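Local coordinates for protein homocitrate synthase (PDB 6KTQ) that catalyses the aldol-type condensation of 2-oxoglutarate with acetyl-CoA to homocitrate, the first step of lysine biosynthesis through alpha-aminoadipate, at residues A[40-45]-A[227-232]; A[108-113]-A[154-159]; A[378-383]-A[387-392]. All blocks are in the same frame, centred on the assembly; numbering follows the deposited sequence.

Interaction 1. Residues A[40-45]-A[227-232]; sequences LREGEQ and HAHNDL. With AKG (2-oxoglutaric acid), chain D.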
loop_
_atom_site.group_PDB
_atom_site.type_symbol
_atom_site.label_atom_id
_atom_site.label_comp_id
_atom_site.label_asym_id
_atom_site.label_seq_id
_atom_site.Cartn_x
_atom_site.Cartn_y
_atom_site.Cartn_z
ATOM N N LEU A 40 15.630 -1.912 28.658
ATOM C CA LEU A 40 16.551 -2.734 29.428
ATOM C C LEU A 40 17.770 -3.195 28.657
ATOM O O LEU A 40 18.668 -3.787 29.242
ATOM C CB LEU A 40 15.803 -3.948 29.956
ATOM C CG LEU A 40 15.059 -3.886 31.280
ATOM C CD1 LEU A 40 14.882 -2.523 31.904
ATOM C CD2 LEU A 40 13.766 -4.691 31.272
ATOM N N ARG A 41 17.833 -2.928 27.361
ATOM C CA ARG A 41 19.028 -3.222 26.602
ATOM C C ARG A 41 19.567 -1.906 26.016
ATOM O O ARG A 41 20.493 -1.297 26.589
ATOM C CB ARG A 41 18.727 -4.281 25.533
ATOM C CG ARG A 41 19.946 -4.978 24.952
ATOM C CD ARG A 41 20.703 -4.168 23.926
ATOM N NE ARG A 41 19.866 -3.837 22.774
ATOM C CZ ARG A 41 20.180 -2.932 21.844
ATOM N NH1 ARG A 41 19.346 -2.727 20.845
ATOM N NH2 ARG A 41 21.312 -2.225 21.896
ATOM N N GLU A 42 18.997 -1.453 24.895
ATOM C CA GLU A 42 19.357 -0.151 24.331
ATOM C C GLU A 42 19.338 0.941 25.422
ATOM O O GLU A 42 20.270 1.756 25.503
ATOM C CB GLU A 42 18.415 0.222 23.189
ATOM C CG GLU A 42 18.688 1.587 22.538
ATOM C CD GLU A 42 19.953 1.609 21.698
ATOM O OE1 GLU A 42 20.132 0.685 20.877
ATOM O OE2 GLU A 42 20.764 2.563 21.819
ATOM N N GLY A 43 18.295 0.955 26.243
ATOM C CA GLY A 43 18.113 2.027 27.215
ATOM C C GLY A 43 19.237 2.110 28.254
ATOM O O GLY A 43 19.614 3.202 28.702
ATOM N N GLU A 44 19.748 0.951 28.665
ATOM C CA GLU A 44 20.875 0.921 29.608
ATOM C C GLU A 44 22.210 1.254 28.924
ATOM O O GLU A 44 23.232 1.306 29.585
ATOM C CB GLU A 44 20.950 -0.429 30.332
ATOM C CG GLU A 44 21.400 -0.297 31.760
ATOM C CD GLU A 44 21.658 -1.622 32.459
ATOM O OE1 GLU A 44 21.650 -2.704 31.810
ATOM O OE2 GLU A 44 21.868 -1.584 33.683
ATOM N N GLN A 45 22.220 1.488 27.612
ATOM C CA GLN A 45 23.434 1.990 26.935
ATOM C C GLN A 45 23.504 3.512 26.915
ATOM O O GLN A 45 24.394 4.074 26.298
ATOM C CB GLN A 45 23.575 1.410 25.526
ATOM C CG GLN A 45 23.796 -0.099 25.531
ATOM C CD GLN A 45 23.801 -0.750 24.162
ATOM O OE1 GLN A 45 23.249 -1.820 24.003
ATOM N NE2 GLN A 45 24.420 -0.115 23.180
ATOM N N HIS A 227 14.587 -0.426 14.082
ATOM C CA HIS A 227 15.332 0.049 15.237
ATOM C C HIS A 227 15.921 1.380 14.822
ATOM O O HIS A 227 16.844 1.433 14.023
ATOM C CB HIS A 227 16.419 -0.964 15.618
ATOM C CG HIS A 227 17.235 -0.547 16.797
ATOM N ND1 HIS A 227 16.934 -0.937 18.081
ATOM C CD2 HIS A 227 18.311 0.269 16.893
ATOM C CE1 HIS A 227 17.802 -0.400 18.919
ATOM N NE2 HIS A 227 18.645 0.335 18.222
ATOM N N ALA A 228 15.335 2.456 15.318
ATOM C CA ALA A 228 15.614 3.770 14.796
ATOM C C ALA A 228 16.132 4.735 15.850
ATOM O O ALA A 228 15.415 5.078 16.769
ATOM C CB ALA A 228 14.336 4.329 14.184
ATOM N N HIS A 229 17.361 5.198 15.653
ATOM C CA HIS A 229 17.971 6.229 16.437
ATOM C C HIS A 229 17.555 7.620 16.029
ATOM O O HIS A 229 17.163 7.874 14.869
ATOM C CB HIS A 229 19.488 6.100 16.384
ATOM C CG HIS A 229 20.003 5.056 17.295
ATOM N ND1 HIS A 229 20.455 5.344 18.563
ATOM C CD2 HIS A 229 20.054 3.710 17.164
ATOM C CE1 HIS A 229 20.795 4.220 19.160
ATOM N NE2 HIS A 229 20.551 3.215 18.338
ATOM N N ASN A 230 17.634 8.526 17.010
ATOM C CA ASN A 230 17.089 9.876 16.862
ATOM C C ASN A 230 18.108 10.960 16.578
ATOM O O ASN A 230 17.849 12.121 16.849
ATOM C CB ASN A 230 16.317 10.224 18.143
ATOM C CG ASN A 230 15.248 11.266 17.907
ATOM O OD1 ASN A 230 14.585 11.265 16.859
ATOM N ND2 ASN A 230 15.071 12.164 18.870
ATOM N N ASP A 231 19.265 10.620 15.997
ATOM C CA ASP A 231 20.332 11.609 15.805
ATOM C C ASP A 231 19.929 12.830 15.021
ATOM O O ASP A 231 20.461 13.919 15.265
ATOM C CB ASP A 231 21.572 10.992 15.165
ATOM C CG ASP A 231 22.116 9.830 15.971
ATOM O OD1 ASP A 231 21.364 8.846 16.157
ATOM O OD2 ASP A 231 23.288 9.922 16.421
ATOM N N LEU A 232 19.010 12.660 14.064
ATOM C CA LEU A 232 18.494 13.781 13.310
ATOM C C LEU A 232 17.042 14.104 13.641
ATOM O O LEU A 232 16.356 14.768 12.870
ATOM C CB LEU A 232 18.676 13.517 11.817
ATOM C CG LEU A 232 20.143 13.585 11.374
ATOM C CD1 LEU A 232 20.289 13.023 9.972
ATOM C CD2 LEU A 232 20.721 14.998 11.460
HETATM C C1 AKG D . 21.979 -0.698 16.632
HETATM O O1 AKG D . 21.614 0.490 16.567
HETATM O O2 AKG D . 22.709 -1.178 15.735
HETATM C C2 AKG D . 21.543 -1.516 17.784
HETATM O O5 AKG D . 21.528 -1.033 18.924
HETATM C C3 AKG D . 21.063 -2.945 17.548
HETATM C C4 AKG D . 19.560 -2.858 17.269
HETATM C C5 AKG D . 18.797 -4.173 17.176
HETATM O O3 AKG D . 17.777 -4.175 16.424
HETATM O O4 AKG D . 19.201 -5.195 17.816
#
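Arg41 reaches His227 with one corner of its guanidinium, NH1 lying 3.4 Å from CE1 of the imidazole, the two planes inclined by 26°. CG stands anti to the backbone N (chi1 -163°) and the chain then bends twice, which carries the guanidinium to the 2-oxoglutarate. There the keto oxygen O5 of AKG lies at the edge of the guanidinium, near its plane: NH2 of Arg41 donates to it over 3.2 Å, NH1 only weakly. NH2 also donates to OE1 of Gln45 at 2.9 Å, approaching from above that carbonyl's plane, while NE pairs with Glu72, so the group has little freedom to turn.

Glu42 shares a zinc ion with both histidines. OE1 of Glu42 lies 3.1 Å from NE2 of His227 because both ligate the metal, not because they share a proton. Beside the metal, OE2 of Glu42 points at CE1 of His229, also 3.1 Å away, with carboxylate and ring nearly perpendicular (81°), and accepts from the backbone N of Glu259. In this DRE-TIM barrel the acidic ligand rides on the loop after strand 31-37; His227 on the end of strand 223-228 and His229 just beyond it form the His-X-His motif. O5 of AKG sits 3.0 Å from OE1 of Glu42, at the metal centre. C4 of the substrate lies over one face of the His227 ring, whose ND1 is hydrogen-bonded to His251.

Farther along, Gln45 donates through NE2 to Glu259, the residue whose backbone holds OE2 of Glu42.

Interaction 2. Residues A[108-113]-A[154-159]; sequences AVKRDI and VSYAKS. With COA (coenzyme A), chain E.
A lysine meets a tyrosine here through its hydrocarbon stem: CG of Lys110 lies over one face of the Tyr156 ring, 4.1 Å from the centroid and 28° off the normal. This is a CH-pi contact, the two side chains crossing at about a right angle, and no hydrogen bond joins the segments. Tyr156, its CG anti to the backbone N (chi1 -173°), extends across to helix 110-118, where its hydroxyl is hydrogen-bonded to Glu114.

Deeper in, CG2 of Ile113 sits between the Tyr156 ring and the backbone of that ring's own helix, 143-159, 3.7 Å from CD2 of Tyr156. The same methyl presses on Ala157, coming to 3.6 Å from its CB. With only a methyl at Ala157 the backbones draw close, the CA atoms of Ile113 and Ala157 being 5.9 Å apart. Ile113 and Ala157 also rest on Ile126 of strand 123-129.

Just ahead of helix 110-118, the backbone N of Ala108 donates to N1A of the coenzyme A adenine (3.1 Å), and Val109 CG1 touches the base at C2A. Neighbouring helices packed side by side outside parallel strands are the outer layer of a TIM barrel, with coenzyme A bound by the loop after strand 101-106.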
loop_
_atom_site.group_PDB
_atom_site.type_symbol
_atom_site.label_atom_id
_atom_site.label_comp_id
_atom_site.label_asym_id
_atom_site.label_seq_id
_atom_site.Cartn_x
_atom_site.Cartn_y
_atom_site.Cartn_z
ATOM N N ALA A 108 27.716 -12.328 17.372
ATOM C CA ALA A 108 27.888 -13.530 16.584
ATOM C C ALA A 108 29.113 -14.251 17.131
ATOM O O ALA A 108 30.139 -14.305 16.491
ATOM C CB ALA A 108 28.064 -13.185 15.120
ATOM N N VAL A 109 28.997 -14.789 18.337
ATOM C CA VAL A 109 30.079 -15.561 18.938
ATOM C C VAL A 109 29.412 -16.655 19.752
ATOM O O VAL A 109 28.427 -16.401 20.451
ATOM C CB VAL A 109 31.080 -14.725 19.805
ATOM C CG1 VAL A 109 31.451 -13.406 19.150
ATOM C CG2 VAL A 109 30.566 -14.470 21.205
ATOM N N LYS A 110 29.948 -17.864 19.629
ATOM C CA LYS A 110 29.384 -19.071 20.241
ATOM C C LYS A 110 29.053 -18.893 21.714
ATOM O O LYS A 110 27.960 -19.255 22.158
ATOM C CB LYS A 110 30.357 -20.250 20.097
ATOM C CG LYS A 110 30.134 -21.140 18.875
ATOM C CD LYS A 110 31.196 -22.239 18.756
ATOM C CE LYS A 110 31.689 -22.752 20.114
ATOM N NZ LYS A 110 32.699 -23.841 19.995
ATOM N N ARG A 111 29.999 -18.342 22.466
ATOM C CA ARG A 111 29.791 -18.059 23.891
ATOM C C ARG A 111 28.462 -17.331 24.135
ATOM O O ARG A 111 27.582 -17.872 24.799
ATOM C CB ARG A 111 30.956 -17.241 24.463
ATOM C CG ARG A 111 30.956 -17.101 25.982
ATOM C CD ARG A 111 31.425 -18.367 26.683
ATOM N NE ARG A 111 30.370 -19.375 26.869
ATOM C CZ ARG A 111 29.727 -19.631 28.018
ATOM N NH1 ARG A 111 30.000 -18.963 29.140
ATOM N NH2 ARG A 111 28.791 -20.581 28.051
ATOM N N ASP A 112 28.313 -16.122 23.586
ATOM C CA ASP A 112 27.071 -15.335 23.776
ATOM C C ASP A 112 25.845 -16.170 23.484
ATOM O O ASP A 112 24.894 -16.182 24.271
ATOM C CB ASP A 112 27.036 -14.096 22.880
ATOM C CG ASP A 112 28.004 -13.066 23.297
ATOM O OD1 ASP A 112 28.915 -13.419 24.068
ATOM O OD2 ASP A 112 27.864 -11.899 22.865
ATOM N N ILE A 113 25.878 -16.889 22.361
ATOM C CA ILE A 113 24.735 -17.705 21.940
ATOM C C ILE A 113 24.399 -18.798 22.968
ATOM O O ILE A 113 23.234 -18.958 23.358
ATOM C CB ILE A 113 24.969 -18.305 20.539
ATOM C CG1 ILE A 113 24.887 -17.198 19.486
ATOM C CG2 ILE A 113 23.934 -19.381 20.228
ATOM C CD1 ILE A 113 25.633 -17.480 18.204
ATOM N N VAL A 154 23.915 -17.915 13.301
ATOM C CA VAL A 154 22.449 -18.033 13.298
ATOM C C VAL A 154 21.994 -19.493 13.311
ATOM O O VAL A 154 21.044 -19.849 14.017
ATOM C CB VAL A 154 21.801 -17.297 12.105
ATOM C CG1 VAL A 154 20.355 -17.730 11.927
ATOM C CG2 VAL A 154 21.903 -15.780 12.305
ATOM N N SER A 155 22.654 -20.338 12.529
ATOM C CA SER A 155 22.353 -21.792 12.561
ATOM C C SER A 155 22.613 -22.419 13.919
ATOM O O SER A 155 21.768 -23.165 14.448
ATOM C CB SER A 155 23.177 -22.538 11.517
ATOM O OG SER A 155 22.686 -22.250 10.228
ATOM N N TYR A 156 23.785 -22.124 14.476
ATOM C CA TYR A 156 24.132 -22.602 15.809
ATOM C C TYR A 156 23.044 -22.236 16.816
ATOM O O TYR A 156 22.585 -23.103 17.577
ATOM C CB TYR A 156 25.491 -22.041 16.243
ATOM C CG TYR A 156 26.025 -22.609 17.546
ATOM C CD1 TYR A 156 26.301 -23.969 17.681
ATOM C CD2 TYR A 156 26.281 -21.779 18.637
ATOM C CE1 TYR A 156 26.794 -24.485 18.873
ATOM C CE2 TYR A 156 26.770 -22.285 19.826
ATOM C CZ TYR A 156 27.029 -23.635 19.938
ATOM O OH TYR A 156 27.519 -24.125 21.126
ATOM N N ALA A 157 22.603 -20.971 16.813
ATOM C CA ALA A 157 21.598 -20.528 17.787
ATOM C C ALA A 157 20.296 -21.276 17.575
ATOM O O ALA A 157 19.660 -21.740 18.532
ATOM C CB ALA A 157 21.357 -19.016 17.670
ATOM N N LYS A 158 19.901 -21.371 16.314
ATOM C CA LYS A 158 18.707 -22.113 15.904
ATOM C C LYS A 158 18.687 -23.540 16.464
ATOM O O LYS A 158 17.671 -24.002 17.016
ATOM C CB LYS A 158 18.689 -22.230 14.377
ATOM C CG LYS A 158 17.447 -21.742 13.686
ATOM C CD LYS A 158 16.191 -22.480 14.089
ATOM C CE LYS A 158 15.223 -21.589 14.837
ATOM N NZ LYS A 158 13.867 -21.760 14.252
ATOM N N SER A 159 19.819 -24.228 16.307
ATOM C CA SER A 159 19.930 -25.629 16.706
ATOM C C SER A 159 19.716 -25.853 18.213
ATOM O O SER A 159 19.471 -26.973 18.623
ATOM C CB SER A 159 21.252 -26.230 16.228
ATOM O OG SER A 159 22.365 -25.604 16.845
HETATM N N1A COA E . 29.894 -10.298 16.590
HETATM C C2A COA E . 31.129 -10.762 16.926
HETATM N N3A COA E . 32.118 -9.966 17.433
HETATM C C4A COA E . 31.927 -8.644 17.602
HETATM C C5A COA E . 30.620 -8.072 17.269
HETATM C C6A COA E . 29.593 -8.988 16.729
HETATM N N6A COA E . 28.383 -8.495 16.403
HETATM N N7A COA E . 30.692 -6.757 17.549
HETATM C C8A COA E . 31.949 -6.499 18.016
HETATM N N9A COA E . 32.672 -7.625 18.032
HETATM C C1B COA E . 34.031 -7.799 18.564
HETATM C C2B COA E . 35.084 -6.885 18.002
HETATM O O2B COA E . 35.589 -7.311 16.750
HETATM C C3B COA E . 36.108 -6.997 19.109
HETATM O O3B COA E . 36.767 -8.244 19.153
HETATM P P3B COA E . 38.321 -8.294 19.540
HETATM O O7A COA E . 38.712 -9.565 18.880
HETATM O O8A COA E . 38.286 -8.306 21.054
HETATM O O9A COA E . 38.939 -7.064 18.962
HETATM C C4B COA E . 35.271 -6.903 20.358
HETATM O O4B COA E . 34.000 -7.483 19.973
HETATM C C5B COA E . 35.405 -5.410 20.629
HETATM O O5B COA E . 34.941 -4.980 21.839
HETATM P P1A COA E . 35.617 -4.915 23.295
HETATM O O1A COA E . 34.421 -4.223 23.836
HETATM O O2A COA E . 36.975 -4.272 23.381
HETATM O O3A COA E . 35.682 -6.489 23.637
HETATM P P2A COA E . 35.607 -7.180 25.057
HETATM O O4A COA E . 36.570 -6.501 25.996
HETATM O O5A COA E . 35.652 -8.664 24.817
HETATM O O6A COA E . 34.118 -6.919 25.568
HETATM C CBP COA E . 31.705 -7.013 25.537
HETATM C CCP COA E . 32.997 -7.398 24.809
HETATM C CDP COA E . 30.472 -7.474 24.745
HETATM C CEP COA E . 31.691 -7.701 26.908
HETATM C CAP COA E . 31.740 -5.495 25.737
HETATM O OAP COA E . 32.018 -4.778 24.526
HETATM C C9P COA E . 30.444 -5.000 26.290
HETATM O O9P COA E . 30.150 -5.281 27.428
HETATM N N8P COA E . 29.692 -4.282 25.451
HETATM C C7P COA E . 28.405 -3.709 25.796
HETATM C C6P COA E . 27.302 -4.285 24.894
HETATM C C5P COA E . 27.513 -3.813 23.469
HETATM O O5P COA E . 28.621 -3.383 23.118
HETATM N N4P COA E . 26.462 -3.909 22.643
HETATM C C3P COA E . 26.606 -3.562 21.229
HETATM C C2P COA E . 25.297 -3.426 20.471
HETATM S S1P COA E . 25.770 -3.235 18.725
#

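Interaction 3. Residues A[378-383]-A[387-392]; sequences AKIKSN and RFYRDV. With SO4 (sulfate ion), chain F.
The short connection between helices 370-381 and 391-402 folds back against the end of helix 370-381, where Tyr389 lays its ring against Ile380. CG1 of Ile380 stands almost squarely above the ring centre, 4.2 Å from the Tyr389 centroid and 8° off the normal, a CH-pi contact. The second branch of the isoleucine, CG2, meets CE1 of Tyr389 at 3.9 Å. This branch lies anti to the backbone N and CG1 beside it (chi1 -72°), which offers both branches to one ring.

The region belongs to the helical C-terminal part of the chain, beyond the catalytic barrel. Ile380 also packs on Leu397 of helix 391-402 and Val357 of helix 354-364, while Ile348 touches both Ile380 and Tyr389.

At the phenol end the link is made by water. The hydroxyl of Tyr389 donates to water 1, its OH 2.7 Å from the water oxygen. Water 1 in turn donates to OD1 of Asn383 at 2.8 Å and to the backbone O of Lys379. That carbonyl also takes the backbone N and the hydroxyl of Ser382, with OG to Lys379 O at 2.7 Å, so three donors grip it. Water 2 lies near the same phenol at the ring's edge, but its distances are very short and its bonding is doubtful. Replacing Tyr389 by an alanine would probably leave Ile380 without its aromatic cover and water 1 without the hydroxyl that donates to it.

Away from the ring, NH2 of Arg387 donates to O4 of a sulfate, probably from the crystallisation liquor, at 2.6 Å; Asn385 binds the same ion.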
loop_
_atom_site.group_PDB
_atom_site.type_symbol
_atom_site.label_atom_id
_atom_site.label_comp_id
_atom_site.label_asym_id
_atom_site.label_seq_id
_atom_site.Cartn_x
_atom_site.Cartn_y
_atom_site.Cartn_z
ATOM N N ALA A 378 -3.790 44.387 33.425
ATOM C CA ALA A 378 -2.780 45.431 33.228
ATOM C C ALA A 378 -1.621 45.292 34.185
ATOM O O ALA A 378 -0.443 45.434 33.794
ATOM C CB ALA A 378 -3.402 46.830 33.339
ATOM N N LYS A 379 -1.913 44.987 35.446
ATOM C CA LYS A 379 -0.845 44.783 36.410
ATOM C C LYS A 379 0.025 43.562 36.029
ATOM O O LYS A 379 1.239 43.643 36.074
ATOM C CB LYS A 379 -1.416 44.626 37.812
ATOM C CG LYS A 379 -1.966 45.927 38.377
ATOM C CD LYS A 379 -2.871 45.681 39.576
ATOM C CE LYS A 379 -3.486 46.976 40.079
ATOM N NZ LYS A 379 -2.502 47.718 40.908
ATOM N N ILE A 380 -0.613 42.461 35.625
ATOM C CA ILE A 380 0.113 41.275 35.157
ATOM C C ILE A 380 1.055 41.651 34.009
ATOM O O ILE A 380 2.232 41.278 34.022
ATOM C CB ILE A 380 -0.856 40.151 34.750
ATOM C CG1 ILE A 380 -1.505 39.521 35.992
ATOM C CG2 ILE A 380 -0.133 39.049 33.973
ATOM C CD1 ILE A 380 -2.720 38.690 35.674
ATOM N N LYS A 381 0.554 42.434 33.056
ATOM C CA LYS A 381 1.305 42.768 31.852
ATOM C C LYS A 381 2.345 43.871 32.094
ATOM O O LYS A 381 3.206 44.103 31.227
ATOM C CB LYS A 381 0.348 43.131 30.696
ATOM C CG LYS A 381 -0.388 41.921 30.077
ATOM C CD LYS A 381 -1.387 42.302 28.996
ATOM C CE LYS A 381 -2.104 41.076 28.413
ATOM N NZ LYS A 381 -1.156 40.307 27.535
ATOM N N SER A 382 2.312 44.511 33.270
ATOM C CA SER A 382 3.267 45.590 33.578
ATOM C C SER A 382 4.635 45.094 34.023
ATOM O O SER A 382 5.585 45.883 34.145
ATOM C CB SER A 382 2.703 46.530 34.675
ATOM O OG SER A 382 2.741 45.890 35.942
ATOM N N ASN A 383 4.756 43.816 34.342
ATOM C CA ASN A 383 6.043 43.295 34.761
ATOM C C ASN A 383 6.565 42.216 33.753
ATOM O O ASN A 383 6.018 41.126 33.666
ATOM C CB ASN A 383 5.948 42.723 36.179
ATOM C CG ASN A 383 5.854 43.793 37.268
ATOM O OD1 ASN A 383 4.943 43.778 38.080
ATOM N ND2 ASN A 383 6.792 44.708 37.292
ATOM N N ARG A 387 7.679 34.566 35.873
ATOM C CA ARG A 387 7.495 33.334 35.100
ATOM C C ARG A 387 6.105 32.699 35.205
ATOM O O ARG A 387 5.685 31.945 34.318
ATOM C CB ARG A 387 8.597 32.330 35.421
ATOM C CG ARG A 387 9.956 32.853 34.980
ATOM C CD ARG A 387 11.082 31.886 35.290
ATOM N NE ARG A 387 12.345 32.403 34.759
ATOM C CZ ARG A 387 12.727 32.359 33.473
ATOM N NH1 ARG A 387 11.941 31.841 32.521
ATOM N NH2 ARG A 387 13.914 32.846 33.128
ATOM N N PHE A 388 5.411 32.971 36.294
ATOM C CA PHE A 388 4.023 32.562 36.430
ATOM C C PHE A 388 3.387 33.298 37.577
ATOM O O PHE A 388 4.095 33.785 38.451
ATOM C CB PHE A 388 3.847 31.035 36.569
ATOM C CG PHE A 388 4.712 30.388 37.597
ATOM C CD1 PHE A 388 5.996 29.970 37.279
ATOM C CD2 PHE A 388 4.213 30.102 38.877
ATOM C CE1 PHE A 388 6.795 29.352 38.239
ATOM C CE2 PHE A 388 5.009 29.465 39.837
ATOM C CZ PHE A 388 6.303 29.094 39.513
ATOM N N TYR A 389 2.068 33.389 37.527
ATOM C CA TYR A 389 1.259 33.932 38.607
ATOM C C TYR A 389 0.542 32.785 39.296
ATOM O O TYR A 389 -0.317 32.130 38.716
ATOM C CB TYR A 389 0.279 34.995 38.074
ATOM C CG TYR A 389 1.025 36.260 37.773
ATOM C CD1 TYR A 389 1.761 36.379 36.606
ATOM C CD2 TYR A 389 1.030 37.334 38.677
ATOM C CE1 TYR A 389 2.501 37.503 36.341
ATOM C CE2 TYR A 389 1.756 38.479 38.419
ATOM C CZ TYR A 389 2.493 38.564 37.255
ATOM O OH TYR A 389 3.239 39.679 36.985
ATOM N N ARG A 390 0.936 32.521 40.537
ATOM C CA ARG A 390 0.281 31.516 41.350
ATOM C C ARG A 390 -1.021 32.086 41.882
ATOM O O ARG A 390 -1.241 33.269 41.808
ATOM C CB ARG A 390 1.183 31.130 42.517
ATOM C CG ARG A 390 2.531 30.556 42.094
ATOM C CD ARG A 390 3.516 30.631 43.257
ATOM N NE ARG A 390 3.817 32.025 43.607
ATOM C CZ ARG A 390 4.621 32.419 44.600
ATOM N NH1 ARG A 390 5.248 31.533 45.371
ATOM N NH2 ARG A 390 4.819 33.723 44.810
ATOM N N ASP A 391 -1.884 31.245 42.396
ATOM C CA ASP A 391 -3.135 31.715 42.904
ATOM C C ASP A 391 -2.958 32.758 43.996
ATOM O O ASP A 391 -3.732 33.691 44.050
ATOM C CB ASP A 391 -3.991 30.550 43.379
ATOM C CG ASP A 391 -4.487 29.711 42.215
ATOM O OD1 ASP A 391 -4.454 30.213 41.064
ATOM O OD2 ASP A 391 -4.909 28.566 42.455
ATOM N N VAL A 392 -1.922 32.629 44.827
ATOM C CA VAL A 392 -1.720 33.617 45.885
ATOM C C VAL A 392 -1.345 34.955 45.283
ATOM O O VAL A 392 -1.745 35.987 45.808
ATOM C CB VAL A 392 -0.661 33.224 46.946
ATOM C CG1 VAL A 392 -1.122 32.002 47.727
ATOM C CG2 VAL A 392 0.733 33.039 46.346
HETATM S S SO4 F . 16.058 35.824 34.682
HETATM O O1 SO4 F . 15.273 35.730 35.915
HETATM O O2 SO4 F . 15.869 37.156 34.040
HETATM O O3 SO4 F . 17.495 35.679 35.002
HETATM O O4 SO4 F . 15.607 34.752 33.761
HETATM O O HOH W 1 2.694 42.156 37.857
HETATM O O HOH W 2 4.091 39.686 34.607
#

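Overall arrangement
From the N terminus, the chain enters interaction 1 in the loop after strand 31-37 and returns to it only at the end of strand 223-228, closing a loop of 181 residues that holds much of the barrel. Interaction 2 is nested inside that loop and joins two outer helices, 110-118 and 143-159; its centre is about 24 Å from that of interaction 1. Coenzyme A connects them, its adenine held at interaction 2 and another part within about 4 Å of the Arg41 side chain. Interaction 3 follows in series, closing a local turn between helices 370-381 and 391-402. Its centre is about 65 Å from that of interaction 2, on the opposite side of the chain's centre.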